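Cytochrome c (Hydrogenophilus thermoluteolus, PDB 2D0S) binds heme c covalently and, like its relatives in the cytochrome c family, probably carries electrons by cycling the heme iron between two oxidation states. Local coordinates at residues V41-K46 against V55-H60; A3-K8 against E69-W74; A29-E34 against A49-P54. All blocks are in the same frame, centred on the assembly; numbering follows the deposited sequence.

Contact 1 (V41-K46 against V55-H60); sequences VEKVKK and VPMPPH. With HEC (heme c), chain B.
His60 and Lys45 meet through the backbone: His60 N donates to Lys45 O at 2.8 Å with an N-H...O angle of 158°, tying the 55-60 loop to the last turn of helix 37-46. The CA and CB of Pro59 rest near the same carbonyl oxygen.

The apolar part centres on the Met57 methyl. Its CE lies 3.8 Å from Lys43 CG and 4.3 Å from Val44 CG2. The Met57 chain runs extended through chi2 and bends only at chi3 (49°), which sets CE against the helix while sulfur faces the heme.

Coordination comes from Met57 SD, 2.4 Å from the heme iron; His14 supplies the other axial ligand. Polar bonds account for the rest. Lys43 NZ donates hydrogen bonds to both propionates, at 2.7 Å from heme O2D and 2.9 Å from heme O2A. On the outer side of the helix, Lys45 NZ forms a salt bridge with Glu42 OE2 at 2.8 Å and another, its stronger one, with Glu65.

The helix thus probably limits how the Met57 methyl can turn, and its lysine probably offsets propionate charge, a combination consistent with the His/Met-ligated heme of a class I cytochrome c.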
loop_
_atom_site.group_PDB
_atom_site.type_symbol
_atom_site.label_atom_id
_atom_site.label_comp_id
_atom_site.label_asym_id
_atom_site.label_seq_id
_atom_site.Cartn_x
_atom_site.Cartn_y
_atom_site.Cartn_z
ATOM N N VAL A 41 -2.616 -3.639 6.128
ATOM C CA VAL A 41 -3.987 -3.297 5.928
ATOM C C VAL A 41 -4.452 -2.202 6.903
ATOM O O VAL A 41 -5.108 -1.262 6.483
ATOM C CB VAL A 41 -4.920 -4.572 6.026
ATOM C CG1 VAL A 41 -6.417 -4.158 6.167
ATOM C CG2 VAL A 41 -4.724 -5.464 4.799
ATOM N N GLU A 42 -4.107 -2.317 8.189
ATOM C CA GLU A 42 -4.434 -1.258 9.179
ATOM C C GLU A 42 -3.777 0.097 8.824
ATOM O O GLU A 42 -4.394 1.158 8.957
ATOM C CB GLU A 42 -4.034 -1.673 10.615
ATOM C CG GLU A 42 -5.210 -1.781 11.601
ATOM C CD GLU A 42 -6.426 -2.582 11.013
ATOM O OE1 GLU A 42 -6.287 -3.811 10.717
ATOM O OE2 GLU A 42 -7.511 -1.969 10.821
ATOM N N LYS A 43 -2.526 0.040 8.380
ATOM C CA LYS A 43 -1.784 1.232 7.955
ATOM C C LYS A 43 -2.488 1.976 6.767
ATOM O O LYS A 43 -2.539 3.191 6.721
ATOM C CB LYS A 43 -0.335 0.826 7.591
ATOM C CG LYS A 43 0.554 1.967 7.094
ATOM C CD LYS A 43 0.644 3.120 8.112
ATOM C CE LYS A 43 1.635 4.187 7.639
ATOM N NZ LYS A 43 3.095 3.760 7.847
ATOM N N VAL A 44 -2.993 1.241 5.802
ATOM C CA VAL A 44 -3.636 1.852 4.659
ATOM C C VAL A 44 -4.948 2.474 5.160
ATOM O O VAL A 44 -5.260 3.643 4.854
ATOM C CB VAL A 44 -3.915 0.825 3.557
ATOM C CG1 VAL A 44 -4.679 1.475 2.391
ATOM C CG2 VAL A 44 -2.581 0.152 3.087
ATOM N N LYS A 45 -5.694 1.699 5.951
ATOM C CA LYS A 45 -6.953 2.125 6.496
ATOM C C LYS A 45 -6.836 3.399 7.374
ATOM O O LYS A 45 -7.492 4.404 7.094
ATOM C CB LYS A 45 -7.574 0.971 7.294
ATOM C CG LYS A 45 -8.989 1.233 7.772
ATOM C CD LYS A 45 -9.326 0.445 9.076
ATOM C CE LYS A 45 -9.509 -1.039 8.800
ATOM N NZ LYS A 45 -10.123 -1.735 9.983
ATOM N N LYS A 46 -6.012 3.320 8.440
ATOM C CA LYS A 46 -5.836 4.436 9.379
ATOM C C LYS A 46 -4.910 5.530 8.945
ATOM O O LYS A 46 -4.951 6.630 9.490
ATOM C CB LYS A 46 -5.381 3.897 10.738
ATOM C CG LYS A 46 -6.516 3.705 11.723
ATOM C CD LYS A 46 -6.238 2.548 12.696
ATOM C CE LYS A 46 -7.557 1.952 13.229
ATOM N NZ LYS A 46 -7.385 0.571 13.846
ATOM N N VAL A 55 6.152 12.350 5.515
ATOM C CA VAL A 55 4.832 12.644 4.875
ATOM C C VAL A 55 3.819 11.495 5.051
ATOM O O VAL A 55 4.146 10.342 4.808
ATOM C CB VAL A 55 4.970 13.122 3.395
ATOM C CG1 VAL A 55 6.231 12.576 2.767
ATOM C CG2 VAL A 55 3.744 12.759 2.568
ATOM N N PRO A 56 2.653 11.802 5.652
ATOM C CA PRO A 56 1.669 10.799 5.987
ATOM C C PRO A 56 0.877 10.316 4.748
ATOM O O PRO A 56 0.668 11.076 3.790
ATOM C CB PRO A 56 0.753 11.532 6.984
ATOM C CG PRO A 56 0.826 12.940 6.593
ATOM C CD PRO A 56 2.220 13.154 6.082
ATOM N N MET A 57 0.428 9.086 4.844
ATOM C CA MET A 57 -0.375 8.461 3.846
ATOM C C MET A 57 -1.704 8.781 4.525
ATOM O O MET A 57 -1.883 8.467 5.728
ATOM C CB MET A 57 -0.209 6.931 3.709
ATOM C CG MET A 57 -1.460 6.236 3.073
ATOM S SD MET A 57 -1.201 4.546 2.434
ATOM C CE MET A 57 -0.353 3.750 3.850
ATOM N N PRO A 58 -2.663 9.340 3.758
ATOM C CA PRO A 58 -3.988 9.588 4.327
ATOM C C PRO A 58 -4.773 8.301 4.659
ATOM O O PRO A 58 -4.498 7.213 4.104
ATOM C CB PRO A 58 -4.696 10.409 3.252
ATOM C CG PRO A 58 -3.921 10.125 1.970
ATOM C CD PRO A 58 -2.555 9.720 2.334
ATOM N N PRO A 59 -5.714 8.411 5.587
ATOM C CA PRO A 59 -6.541 7.249 5.905
ATOM C C PRO A 59 -7.411 6.890 4.693
ATOM O O PRO A 59 -7.550 7.687 3.762
ATOM C CB PRO A 59 -7.416 7.720 7.086
ATOM C CG PRO A 59 -7.087 9.225 7.331
ATOM C CD PRO A 59 -6.138 9.672 6.249
ATOM N N HIS A 60 -7.990 5.702 4.696
ATOM C CA HIS A 60 -8.958 5.339 3.661
ATOM C C HIS A 60 -10.211 4.819 4.304
ATOM O O HIS A 60 -10.455 3.640 4.269
ATOM C CB HIS A 60 -8.382 4.298 2.737
ATOM C CG HIS A 60 -7.198 4.782 1.951
ATOM N ND1 HIS A 60 -7.306 5.292 0.677
ATOM C CD2 HIS A 60 -5.889 4.863 2.275
ATOM C CE1 HIS A 60 -6.105 5.637 0.238
ATOM N NE2 HIS A 60 -5.238 5.424 1.208
HETATM FE FE HEC B . 0.216 4.444 0.480
HETATM C CHA HEC B . 2.856 3.868 2.601
HETATM C CHB HEC B . -0.340 1.131 0.151
HETATM C CHC HEC B . -2.704 5.157 -1.145
HETATM C CHD HEC B . 1.110 7.794 0.331
HETATM N NA HEC B . 1.075 2.843 1.194
HETATM C C1A HEC B . 2.176 2.793 2.069
HETATM C C2A HEC B . 2.472 1.409 2.356
HETATM C C3A HEC B . 1.622 0.636 1.647
HETATM C C4A HEC B . 0.713 1.525 0.923
HETATM C CMA HEC B . 1.550 -0.923 1.638
HETATM C CAA HEC B . 3.635 0.925 3.275
HETATM C CBA HEC B . 3.119 0.987 4.712
HETATM C CGA HEC B . 4.232 0.850 5.714
HETATM O O1A HEC B . 5.341 0.398 5.351
HETATM O O2A HEC B . 3.986 1.159 6.893
HETATM N NB HEC B . -1.262 3.372 -0.327
HETATM C C1B HEC B . -1.309 1.993 -0.343
HETATM C C2B HEC B . -2.582 1.595 -0.881
HETATM C C3B HEC B . -3.234 2.707 -1.268
HETATM C C4B HEC B . -2.424 3.842 -0.875
HETATM C CMB HEC B . -2.957 0.119 -1.129
HETATM C CAB HEC B . -4.609 2.834 -2.008
HETATM C CBB HEC B . -5.743 2.115 -1.239
HETATM N NC HEC B . -0.600 6.122 -0.265
HETATM C C1C HEC B . -1.833 6.201 -0.926
HETATM C C2C HEC B . -2.026 7.550 -1.402
HETATM C C3C HEC B . -1.058 8.318 -0.813
HETATM C C4C HEC B . -0.098 7.406 -0.220
HETATM C CMC HEC B . -3.392 8.017 -1.950
HETATM C CAC HEC B . -0.722 9.853 -0.960
HETATM C CBC HEC B . -1.885 10.839 -1.126
HETATM N ND HEC B . 1.761 5.686 1.388
HETATM C C1D HEC B . 1.881 7.051 1.196
HETATM C C2D HEC B . 3.005 7.533 1.961
HETATM C C3D HEC B . 3.561 6.300 2.632
HETATM C C4D HEC B . 2.729 5.199 2.213
HETATM C CMD HEC B . 3.492 8.989 2.055
HETATM C CAD HEC B . 4.706 6.210 3.629
HETATM C CBD HEC B . 4.077 6.220 5.009
HETATM C CGD HEC B . 5.208 6.108 6.019
HETATM O O1D HEC B . 6.265 6.722 5.750
HETATM O O2D HEC B . 5.048 5.404 7.076
#

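Contact 2 (A3-K8 against E69-W74); sequences ALAKAK and EKIVRW
Leu4 and Ala5 of helix 2-7 pack on Ile71 and Trp74 of helix 65-75, the crossing of N-terminal and C-terminal helices that is a hallmark of the cytochrome c fold. The short axes approach to 9.4 Å with 126° between their N-to-C directions. The approach is close at Ala5, whose CA is 5.8 Å from Ile71 CA, consistent with its small side chain.

The tight part is built round Ile71. Its CG1 branch, turned beside the backbone N (chi1 -65°), reaches Leu4 CD1 at 3.6 Å, the two side chains crossing at about a right angle. The other branch, CG2, meets Ala5 CB at 3.8 Å, while the terminal CD1 lies 3.8 Å from Ala5 CA. Ile71 therefore straddles the Ala5 position, and it also touches Cys10 and the heme. An alanine here would probably open a gap beneath Leu4 CD1 and Ala5, leaving the two helices and the heme less firmly packed together. Ala5 CB has a second neighbour in Trp74, whose ring atom CZ3 lies at 4.1 Å.

Toward solvent the contact thins out. Lys70 contributes only the base of its side chain, CB, 4.0 Å from Leu4 CD1; its amino group pairs with Asp1, adding a charged link to the chain start. Lys8 brushes Ile71 CD1 with CG, and its amino end turns off from helix 65-75. Farther round helix 65-75, on the side turned from helix 2-7, an intrahelical salt bridge forms between Arg73 and Glu69, whose side chains also touch helix 37-46. There Arg73 grips a single oxygen side-on with NE and NH2, and NE, 3.0 Å from Glu69 OE1, meets the anti lone pair of that oxygen within the guanidinium plane.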
loop_
_atom_site.group_PDB
_atom_site.type_symbol
_atom_site.label_atom_id
_atom_site.label_comp_id
_atom_site.label_asym_id
_atom_site.label_seq_id
_atom_site.Cartn_x
_atom_site.Cartn_y
_atom_site.Cartn_z
ATOM N N ALA A 3 -5.519 -3.417 -11.194
ATOM C CA ALA A 3 -6.618 -2.591 -11.665
ATOM C C ALA A 3 -7.368 -2.037 -10.458
ATOM O O ALA A 3 -7.886 -0.919 -10.484
ATOM C CB ALA A 3 -7.579 -3.431 -12.563
ATOM N N LEU A 4 -7.468 -2.847 -9.417
ATOM C CA LEU A 4 -8.113 -2.431 -8.192
ATOM C C LEU A 4 -7.310 -1.291 -7.481
ATOM O O LEU A 4 -7.884 -0.296 -7.012
ATOM C CB LEU A 4 -8.257 -3.627 -7.265
ATOM C CG LEU A 4 -9.435 -3.803 -6.300
ATOM C CD1 LEU A 4 -8.956 -4.370 -4.978
ATOM C CD2 LEU A 4 -10.314 -2.624 -6.071
ATOM N N ALA A 5 -6.000 -1.446 -7.429
ATOM C CA ALA A 5 -5.145 -0.469 -6.792
ATOM C C ALA A 5 -5.357 0.868 -7.452
ATOM O O ALA A 5 -5.539 1.913 -6.778
ATOM C CB ALA A 5 -3.660 -0.893 -6.907
ATOM N N LYS A 6 -5.360 0.839 -8.774
ATOM C CA LYS A 6 -5.582 2.033 -9.565
ATOM C C LYS A 6 -7.024 2.598 -9.412
ATOM O O LYS A 6 -7.204 3.776 -9.238
ATOM C CB LYS A 6 -5.160 1.765 -11.044
ATOM C CG LYS A 6 -5.770 2.644 -12.055
ATOM C CD LYS A 6 -4.958 3.893 -12.238
ATOM C CE LYS A 6 -5.542 4.778 -13.343
ATOM N NZ LYS A 6 -4.721 6.021 -13.519
ATOM N N ALA A 7 -8.024 1.742 -9.373
ATOM C CA ALA A 7 -9.400 2.210 -9.152
ATOM C C ALA A 7 -9.540 2.855 -7.799
ATOM O O ALA A 7 -10.404 3.668 -7.615
ATOM C CB ALA A 7 -10.428 1.039 -9.282
ATOM N N LYS A 8 -8.722 2.452 -6.819
ATOM C CA LYS A 8 -8.857 3.048 -5.485
ATOM C C LYS A 8 -7.950 4.236 -5.202
ATOM O O LYS A 8 -7.823 4.651 -4.050
ATOM C CB LYS A 8 -8.807 2.014 -4.364
ATOM C CG LYS A 8 -9.840 0.920 -4.471
ATOM C CD LYS A 8 -11.193 1.488 -4.495
ATOM C CE LYS A 8 -12.233 0.454 -4.878
ATOM N NZ LYS A 8 -13.569 0.971 -4.426
ATOM N N GLU A 69 -7.161 -5.368 1.516
ATOM C CA GLU A 69 -6.372 -6.600 1.698
ATOM C C GLU A 69 -5.990 -7.263 0.363
ATOM O O GLU A 69 -4.872 -7.690 0.182
ATOM C CB GLU A 69 -7.107 -7.583 2.591
ATOM C CG GLU A 69 -6.324 -8.855 2.907
ATOM C CD GLU A 69 -7.194 -9.894 3.583
ATOM O OE1 GLU A 69 -6.848 -11.072 3.550
ATOM O OE2 GLU A 69 -8.263 -9.529 4.064
ATOM N N LYS A 70 -6.930 -7.338 -0.558
ATOM C CA LYS A 70 -6.639 -7.723 -1.936
ATOM C C LYS A 70 -5.424 -6.946 -2.543
ATOM O O LYS A 70 -4.550 -7.539 -3.166
ATOM C CB LYS A 70 -7.892 -7.487 -2.785
ATOM C CG LYS A 70 -8.070 -8.398 -3.965
ATOM C CD LYS A 70 -9.626 -8.600 -4.268
ATOM C CE LYS A 70 -9.883 -9.364 -5.591
ATOM N NZ LYS A 70 -8.709 -9.328 -6.579
ATOM N N ILE A 71 -5.412 -5.620 -2.422
ATOM C CA ILE A 71 -4.349 -4.835 -3.056
ATOM C C ILE A 71 -3.042 -5.183 -2.349
ATOM O O ILE A 71 -2.056 -5.544 -2.986
ATOM C CB ILE A 71 -4.627 -3.338 -2.993
ATOM C CG1 ILE A 71 -5.896 -2.981 -3.821
ATOM C CG2 ILE A 71 -3.336 -2.510 -3.456
ATOM C CD1 ILE A 71 -6.551 -1.552 -3.413
ATOM N N VAL A 72 -3.104 -5.279 -1.028
ATOM C CA VAL A 72 -1.916 -5.525 -0.260
ATOM C C VAL A 72 -1.291 -6.898 -0.549
ATOM O O VAL A 72 -0.068 -7.011 -0.755
ATOM C CB VAL A 72 -2.132 -5.297 1.241
ATOM C CG1 VAL A 72 -1.029 -5.969 2.031
ATOM C CG2 VAL A 72 -2.170 -3.739 1.567
ATOM N N ARG A 73 -2.112 -7.930 -0.685
ATOM C CA ARG A 73 -1.540 -9.253 -0.987
ATOM C C ARG A 73 -0.910 -9.253 -2.370
ATOM O O ARG A 73 0.104 -9.893 -2.589
ATOM C CB ARG A 73 -2.580 -10.370 -0.819
ATOM C CG ARG A 73 -3.004 -10.565 0.613
ATOM C CD ARG A 73 -3.911 -11.853 0.814
ATOM N NE ARG A 73 -4.377 -11.961 2.198
ATOM C CZ ARG A 73 -3.680 -12.533 3.184
ATOM N NH1 ARG A 73 -2.527 -13.103 2.925
ATOM N NH2 ARG A 73 -4.170 -12.584 4.422
ATOM N N TRP A 74 -1.471 -8.466 -3.287
ATOM C CA TRP A 74 -0.907 -8.353 -4.620
ATOM C C TRP A 74 0.447 -7.587 -4.614
ATOM O O TRP A 74 1.413 -8.046 -5.185
ATOM C CB TRP A 74 -1.908 -7.714 -5.586
ATOM C CG TRP A 74 -1.272 -7.248 -6.831
ATOM C CD1 TRP A 74 -0.784 -8.022 -7.839
ATOM C CD2 TRP A 74 -0.907 -5.887 -7.156
ATOM N NE1 TRP A 74 -0.208 -7.235 -8.802
ATOM C CE2 TRP A 74 -0.262 -5.918 -8.398
ATOM C CE3 TRP A 74 -1.058 -4.662 -6.503
ATOM C CZ2 TRP A 74 0.253 -4.781 -8.989
ATOM C CZ3 TRP A 74 -0.585 -3.547 -7.083
ATOM C CH2 TRP A 74 0.043 -3.590 -8.340
#

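Contact 3 (A29-E34 against A49-P54); sequences AKKYTE and AGVWGP. With HEC (heme c), chain B.
Heme propionate oxygen O1A is gripped by Tyr32 from one segment and Trp52 from the other. Tyr32 OH donates to heme O1A over a short 2.5 Å, and Trp52 NE1 donates to the same atom at 2.8 Å with an N-H...O angle of 158°. The oxygen lies near the plane of each ring, at its edge, so both aromatic groups are held by their polar rims. Together these two heme-binding residues form the propionate side of the heme pocket.

The second propionate takes hydrogen bonds from two backbone amides, besides that of Lys43. Val51 N lies 3.0 Å from heme O2D and Trp52 N 2.9 Å from heme O1D, so that Trp52 reaches both propionates, one through its main chain and one through its indole. Trp52 CG stands beside the backbone N (chi1 -61°), 4.1 Å from heme O1D. The loop making these bonds is closed by Gly50 N to Gly53 O.

Direct contact between the two segments is mostly the work of Lys31. Its CD lies 3.6 Å from Trp52 CZ2, obliquely to the indole, and the two side chains run antiparallel past one another. A bend at chi4 (-47°) places NZ 3.8 Å from Val51 CG1, and there NZ also makes a weak bond to Tyr32 OH at 3.0 Å. The lysine charge may thus help to polarise the phenol that donates to the propionate.

Around this cluster, Tyr32, just past the end of helix 25-31, packs on Leu40 of helix 37-46 and on Leu76 beyond helix 65-75, while Val51 touches Lys43 of helix 37-46 and Trp52 leans on Pro23 ahead of helix 25-31.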
loop_
_atom_site.group_PDB
_atom_site.type_symbol
_atom_site.label_atom_id
_atom_site.label_comp_id
_atom_site.label_asym_id
_atom_site.label_seq_id
_atom_site.Cartn_x
_atom_site.Cartn_y
_atom_site.Cartn_z
ATOM N N ALA A 29 7.228 -4.756 -1.094
ATOM C CA ALA A 29 7.424 -6.214 -1.177
ATOM C C ALA A 29 8.797 -6.675 -0.606
ATOM O O ALA A 29 8.910 -7.773 -0.075
ATOM C CB ALA A 29 7.278 -6.669 -2.602
ATOM N N LYS A 30 9.840 -5.844 -0.751
ATOM C CA LYS A 30 11.182 -6.162 -0.229
ATOM C C LYS A 30 11.270 -6.015 1.301
ATOM O O LYS A 30 12.002 -6.726 1.970
ATOM C CB LYS A 30 12.240 -5.276 -0.899
ATOM C CG LYS A 30 12.740 -5.841 -2.211
ATOM C CD LYS A 30 13.513 -4.771 -3.044
ATOM C CE LYS A 30 13.521 -5.149 -4.511
ATOM N NZ LYS A 30 14.238 -4.081 -5.334
ATOM N N LYS A 31 10.474 -5.131 1.853
ATOM C CA LYS A 31 10.514 -4.931 3.256
ATOM C C LYS A 31 9.627 -5.923 4.029
ATOM O O LYS A 31 9.927 -6.264 5.152
ATOM C CB LYS A 31 10.139 -3.502 3.580
ATOM C CG LYS A 31 10.582 -3.048 4.952
ATOM C CD LYS A 31 10.661 -1.520 5.009
ATOM C CE LYS A 31 10.550 -0.987 6.457
ATOM N NZ LYS A 31 9.409 -1.627 7.258
ATOM N N TYR A 32 8.513 -6.360 3.436
ATOM C CA TYR A 32 7.567 -7.193 4.188
ATOM C C TYR A 32 7.407 -8.555 3.583
ATOM O O TYR A 32 7.833 -8.789 2.416
ATOM C CB TYR A 32 6.216 -6.514 4.274
ATOM C CG TYR A 32 6.287 -5.176 4.914
ATOM C CD1 TYR A 32 6.370 -5.055 6.300
ATOM C CD2 TYR A 32 6.331 -4.014 4.140
ATOM C CE1 TYR A 32 6.455 -3.814 6.907
ATOM C CE2 TYR A 32 6.392 -2.756 4.741
ATOM C CZ TYR A 32 6.453 -2.666 6.118
ATOM O OH TYR A 32 6.461 -1.437 6.714
ATOM N N THR A 33 6.635 -9.401 4.283
ATOM C CA THR A 33 6.217 -10.680 3.688
ATOM C C THR A 33 4.696 -10.862 3.917
ATOM O O THR A 33 4.066 -10.047 4.597
ATOM C CB THR A 33 6.901 -11.870 4.283
ATOM O OG1 THR A 33 6.451 -12.001 5.629
ATOM C CG2 THR A 33 8.433 -11.720 4.247
ATOM N N GLU A 34 4.147 -11.980 3.446
ATOM C CA GLU A 34 2.726 -12.257 3.687
ATOM C C GLU A 34 2.417 -12.316 5.203
ATOM O O GLU A 34 1.266 -12.247 5.606
ATOM C CB GLU A 34 2.288 -13.543 3.011
ATOM C CG GLU A 34 3.128 -14.765 3.411
ATOM C CD GLU A 34 4.357 -15.023 2.466
ATOM O OE1 GLU A 34 4.780 -14.108 1.720
ATOM O OE2 GLU A 34 4.885 -16.152 2.491
ATOM N N ALA A 49 2.411 8.023 9.186
ATOM C CA ALA A 49 3.743 8.369 8.703
ATOM C C ALA A 49 4.860 7.611 9.432
ATOM O O ALA A 49 4.594 6.907 10.407
ATOM C CB ALA A 49 3.893 9.868 8.928
ATOM N N GLY A 50 6.082 7.982 9.049
ATOM C CA GLY A 50 7.280 7.582 9.749
ATOM C C GLY A 50 8.094 6.354 9.430
ATOM O O GLY A 50 9.285 6.274 9.738
ATOM N N VAL A 51 7.473 5.397 8.773
ATOM C CA VAL A 51 8.218 4.221 8.360
ATOM C C VAL A 51 9.172 4.508 7.218
ATOM O O VAL A 51 10.299 4.022 7.211
ATOM C CB VAL A 51 7.276 3.067 8.043
ATOM C CG1 VAL A 51 8.049 1.876 7.619
ATOM C CG2 VAL A 51 6.395 2.776 9.265
ATOM N N TRP A 52 8.721 5.290 6.238
ATOM C CA TRP A 52 9.520 5.639 5.069
ATOM C C TRP A 52 9.910 7.130 5.013
ATOM O O TRP A 52 10.629 7.559 4.105
ATOM C CB TRP A 52 8.682 5.289 3.827
ATOM C CG TRP A 52 8.316 3.806 3.728
ATOM C CD1 TRP A 52 7.243 3.209 4.262
ATOM C CD2 TRP A 52 9.067 2.764 3.042
ATOM N NE1 TRP A 52 7.239 1.853 3.944
ATOM C CE2 TRP A 52 8.324 1.581 3.146
ATOM C CE3 TRP A 52 10.249 2.755 2.265
ATOM C CZ2 TRP A 52 8.772 0.358 2.606
ATOM C CZ3 TRP A 52 10.668 1.549 1.707
ATOM C CH2 TRP A 52 9.937 0.368 1.895
ATOM N N GLY A 53 9.319 7.939 5.903
ATOM C CA GLY A 53 9.538 9.372 5.822
ATOM C C GLY A 53 8.543 10.112 6.673
ATOM O O GLY A 53 7.706 9.489 7.359
ATOM N N PRO A 54 8.586 11.454 6.620
ATOM C CA PRO A 54 7.698 12.284 7.431
ATOM C C PRO A 54 6.333 12.587 6.814
ATOM O O PRO A 54 5.482 13.141 7.498
ATOM C CB PRO A 54 8.490 13.582 7.570
ATOM C CG PRO A 54 9.235 13.690 6.241
ATOM C CD PRO A 54 9.587 12.259 5.874
HETATM FE FE HEC B . 0.216 4.444 0.480
HETATM C CHA HEC B . 2.856 3.868 2.601
HETATM C CHB HEC B . -0.340 1.131 0.151
HETATM C CHC HEC B . -2.704 5.157 -1.145
HETATM C CHD HEC B . 1.110 7.794 0.331
HETATM N NA HEC B . 1.075 2.843 1.194
HETATM C C1A HEC B . 2.176 2.793 2.069
HETATM C C2A HEC B . 2.472 1.409 2.356
HETATM C C3A HEC B . 1.622 0.636 1.647
HETATM C C4A HEC B . 0.713 1.525 0.923
HETATM C CMA HEC B . 1.550 -0.923 1.638
HETATM C CAA HEC B . 3.635 0.925 3.275
HETATM C CBA HEC B . 3.119 0.987 4.712
HETATM C CGA HEC B . 4.232 0.850 5.714
HETATM O O1A HEC B . 5.341 0.398 5.351
HETATM O O2A HEC B . 3.986 1.159 6.893
HETATM N NB HEC B . -1.262 3.372 -0.327
HETATM C C1B HEC B . -1.309 1.993 -0.343
HETATM C C2B HEC B . -2.582 1.595 -0.881
HETATM C C3B HEC B . -3.234 2.707 -1.268
HETATM C C4B HEC B . -2.424 3.842 -0.875
HETATM C CMB HEC B . -2.957 0.119 -1.129
HETATM C CAB HEC B . -4.609 2.834 -2.008
HETATM C CBB HEC B . -5.743 2.115 -1.239
HETATM N NC HEC B . -0.600 6.122 -0.265
HETATM C C1C HEC B . -1.833 6.201 -0.926
HETATM C C2C HEC B . -2.026 7.550 -1.402
HETATM C C3C HEC B . -1.058 8.318 -0.813
HETATM C C4C HEC B . -0.098 7.406 -0.220
HETATM C CMC HEC B . -3.392 8.017 -1.950
HETATM C CAC HEC B . -0.722 9.853 -0.960
HETATM C CBC HEC B . -1.885 10.839 -1.126
HETATM N ND HEC B . 1.761 5.686 1.388
HETATM C C1D HEC B . 1.881 7.051 1.196
HETATM C C2D HEC B . 3.005 7.533 1.961
HETATM C C3D HEC B . 3.561 6.300 2.632
HETATM C C4D HEC B . 2.729 5.199 2.213
HETATM C CMD HEC B . 3.492 8.989 2.055
HETATM C CAD HEC B . 4.706 6.210 3.629
HETATM C CBD HEC B . 4.077 6.220 5.009
HETATM C CGD HEC B . 5.208 6.108 6.019
HETATM O O1D HEC B . 6.265 6.722 5.750
HETATM O O2D HEC B . 5.048 5.404 7.076
#

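In the fold
Contacts 1 and 3 share the heme and touch each other, Lys43 lying against Val51: contact 1 supplies the methionine ligand on one side of the iron, contact 3 holds the propionates at the heme edge. Contact 2 joins contact 1 by packing between helices 37-46 and 65-75, where Val41 lies on Glu69 and Val44 on Val72. It is about 17 Å from contact 3, centre to centre, across the middle of the chain. Each contact is partly buried, but the chemistry differs: helix-on-helix apolar packing in contact 2, metal, backbone and ionic bonds in contact 1, and in contact 3 polar groups that meet mainly through the cofactor.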